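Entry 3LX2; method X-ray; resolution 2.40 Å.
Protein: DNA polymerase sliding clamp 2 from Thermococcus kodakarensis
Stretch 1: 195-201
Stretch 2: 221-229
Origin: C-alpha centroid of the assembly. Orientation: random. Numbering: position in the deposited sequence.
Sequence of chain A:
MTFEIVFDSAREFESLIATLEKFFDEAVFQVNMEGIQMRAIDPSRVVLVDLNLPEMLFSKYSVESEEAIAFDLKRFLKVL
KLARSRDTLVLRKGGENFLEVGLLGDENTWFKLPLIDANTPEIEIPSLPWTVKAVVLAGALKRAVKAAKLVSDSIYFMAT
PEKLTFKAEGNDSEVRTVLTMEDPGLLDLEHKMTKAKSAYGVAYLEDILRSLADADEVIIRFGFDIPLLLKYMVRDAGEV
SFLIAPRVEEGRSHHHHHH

Stretch 1 195-201: KAKSAYG
Stretch 2 221-229: RFGFDIPLL

Stretch 1 runs as an extended strand through to Gly-201, with phi between -147° and -123° and psi between 118° and 165° from Ala-196 to Tyr-200; Gly-201 (-79/117) occupies the N-cap position of the helix that follows. Stretch 2 folds back on itself: Arg-221 and Leu-229 pair through two backbone hydrogen bonds, Arg-221 N to Leu-229 O at 3.2 Å and Leu-229 N to Arg-221 O at 2.9 Å. Between these strand residues the chain is fully extended at Gly-223 (-174/-165), turns through the left-handed conformation of Asp-225 (45/43), and extends again at Ile-226 (-130/149) and Pro-227 (-49/141). Across the contact, CA of Ala-196 lies 5.5 Å from CA of Gly-223, CA of Lys-197 5.0 Å from CA of Phe-224, and CA of Tyr-200 7.7 Å from CA of Leu-228, so stretch 1 passes first the turn and then the returning arm of stretch 2. No backbone-to-backbone hydrogen bond links them; instead, Phe-224 CA directs its hydrogen at Lys-197 O (3.4 Å, 167° at the hydrogen).

Tyr-200 (chi1 -48°, m; chi2 -84°) dominates the side-chain contacts, with 99 Å² covered. Its OH donates a hydrogen bond to Ile-226 O at 2.7 Å, near the ring plane, which ties the hydroxyl to the backbone of stretch 2. Leu-228 (t, p) packs over one ring face: its CB sits 3.5 Å from the Tyr-200 ring centroid, 18° off the normal, in a CH-pi contact. Phe-222 (p, chi2 -81°) brings CB to 3.7 Å from Tyr-200 OH, while its ring edge meets Ala-196 O, 4.1 Å from CE2. Ser-198 (t) points toward stretch 2, with CB 3.1 Å from Gly-223 O. Phe-224 (t, chi2 71°) presents its ring edge to Lys-197, CD1 lying 3.4 Å from Lys-197 O, whereas the Lys-197 side chain (chi1 t) leaves CA pointing away.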

# COMPACT_ATOMS: atom_id res chain seq x y z
N LYS A 195 27.46 -21.90 27.32
CA LYS A 195 26.51 -20.87 27.78
C LYS A 195 26.85 -19.55 27.10
O LYS A 195 27.98 -19.08 27.24
CB LYS A 195 26.56 -20.68 29.31
CG LYS A 195 26.78 -21.95 30.16
CD LYS A 195 26.41 -21.75 31.64
CE LYS A 195 24.89 -21.87 31.87
NZ LYS A 195 24.48 -21.48 33.26
N ALA A 196 25.89 -18.96 26.37
CA ALA A 196 26.14 -17.69 25.62
C ALA A 196 24.94 -16.73 25.51
O ALA A 196 23.93 -17.06 24.89
CB ALA A 196 26.71 -18.00 24.25
N LYS A 197 25.08 -15.52 26.06
CA LYS A 197 23.93 -14.61 26.19
C LYS A 197 24.25 -13.10 26.07
O LYS A 197 25.04 -12.55 26.84
CB LYS A 197 23.16 -14.91 27.49
CG LYS A 197 21.99 -13.96 27.77
CD LYS A 197 21.61 -13.85 29.26
CE LYS A 197 20.61 -14.93 29.70
NZ LYS A 197 19.59 -14.45 30.70
N SER A 198 23.59 -12.42 25.12
CA SER A 198 23.66 -10.96 25.03
C SER A 198 22.37 -10.29 24.52
O SER A 198 21.49 -10.95 23.93
CB SER A 198 24.83 -10.56 24.15
OG SER A 198 24.77 -9.18 23.87
N ALA A 199 22.29 -8.98 24.72
CA ALA A 199 21.16 -8.19 24.29
C ALA A 199 21.56 -7.04 23.36
O ALA A 199 22.51 -6.28 23.64
CB ALA A 199 20.41 -7.62 25.49
N TYR A 200 20.75 -6.88 22.32
CA TYR A 200 20.97 -5.83 21.35
C TYR A 200 19.64 -5.13 21.10
O TYR A 200 18.55 -5.63 21.47
CB TYR A 200 21.56 -6.41 20.05
CG TYR A 200 22.72 -7.33 20.34
CD1 TYR A 200 23.98 -6.81 20.52
CD2 TYR A 200 22.54 -8.69 20.48
CE1 TYR A 200 25.04 -7.64 20.83
CE2 TYR A 200 23.61 -9.54 20.80
CZ TYR A 200 24.85 -8.99 20.96
OH TYR A 200 25.95 -9.76 21.27
N GLY A 201 19.75 -3.95 20.50
CA GLY A 201 18.60 -3.12 20.30
C GLY A 201 17.80 -3.61 19.12
O GLY A 201 18.28 -3.63 18.00
N ARG A 221 27.41 -13.92 14.62
CA ARG A 221 28.44 -14.29 15.62
C ARG A 221 28.21 -13.47 16.88
O ARG A 221 27.85 -12.29 16.75
CB ARG A 221 29.85 -14.03 15.09
CG ARG A 221 30.30 -14.93 13.93
CD ARG A 221 31.75 -14.61 13.48
NE ARG A 221 32.40 -15.74 12.80
CZ ARG A 221 32.65 -15.83 11.49
NH1 ARG A 221 32.30 -14.84 10.64
NH2 ARG A 221 33.26 -16.92 11.00
N PHE A 222 28.33 -14.08 18.07
CA PHE A 222 28.15 -13.33 19.36
C PHE A 222 28.83 -13.89 20.62
O PHE A 222 29.63 -14.81 20.53
CB PHE A 222 26.69 -12.93 19.61
CG PHE A 222 25.75 -14.07 19.73
CD1 PHE A 222 25.24 -14.68 18.59
CD2 PHE A 222 25.33 -14.52 20.97
CE1 PHE A 222 24.33 -15.76 18.69
CE2 PHE A 222 24.42 -15.59 21.09
CZ PHE A 222 23.93 -16.21 19.94
N GLY A 223 28.53 -13.31 21.78
CA GLY A 223 29.02 -13.81 23.07
C GLY A 223 28.38 -13.01 24.18
O GLY A 223 27.39 -12.29 23.94
N PHE A 224 28.93 -13.12 25.41
CA PHE A 224 28.40 -12.33 26.52
C PHE A 224 28.80 -10.87 26.45
O PHE A 224 29.99 -10.55 26.48
CB PHE A 224 28.79 -12.86 27.92
CG PHE A 224 28.42 -11.89 29.03
CD1 PHE A 224 27.07 -11.70 29.39
CD2 PHE A 224 29.40 -11.13 29.69
CE1 PHE A 224 26.70 -10.77 30.40
CE2 PHE A 224 29.04 -10.21 30.72
CZ PHE A 224 27.69 -10.02 31.06
N ASP A 225 27.80 -9.98 26.42
CA ASP A 225 28.04 -8.53 26.47
C ASP A 225 29.18 -8.09 25.53
O ASP A 225 30.03 -7.25 25.90
CB ASP A 225 28.25 -8.05 27.92
CG ASP A 225 28.01 -6.54 28.08
OD1 ASP A 225 26.93 -6.16 28.61
OD2 ASP A 225 28.90 -5.75 27.67
N ILE A 226 29.17 -8.66 24.32
CA ILE A 226 30.15 -8.36 23.25
C ILE A 226 29.44 -8.03 21.89
O ILE A 226 28.32 -8.51 21.65
CB ILE A 226 31.25 -9.48 23.21
CG1 ILE A 226 32.43 -9.04 24.10
CG2 ILE A 226 31.72 -9.85 21.81
CD1 ILE A 226 32.19 -9.10 25.64
N PRO A 227 30.04 -7.16 21.05
CA PRO A 227 29.31 -6.74 19.84
C PRO A 227 28.73 -7.92 19.04
O PRO A 227 29.35 -8.98 18.99
CB PRO A 227 30.37 -6.02 19.03
CG PRO A 227 31.39 -5.54 20.03
CD PRO A 227 31.23 -6.33 21.30
N LEU A 228 27.53 -7.78 18.49
CA LEU A 228 26.96 -8.83 17.61
C LEU A 228 27.43 -8.61 16.17
O LEU A 228 27.42 -7.48 15.70
CB LEU A 228 25.44 -8.77 17.63
CG LEU A 228 24.63 -9.43 16.48
CD1 LEU A 228 24.58 -10.95 16.65
CD2 LEU A 228 23.20 -8.87 16.38
N LEU A 229 27.79 -9.68 15.46
CA LEU A 229 28.02 -9.59 13.98
C LEU A 229 26.84 -10.12 13.18
O LEU A 229 26.32 -11.19 13.46
CB LEU A 229 29.31 -10.28 13.52
CG LEU A 229 29.48 -10.41 11.98
CD1 LEU A 229 29.75 -9.05 11.25
CD2 LEU A 229 30.50 -11.50 11.51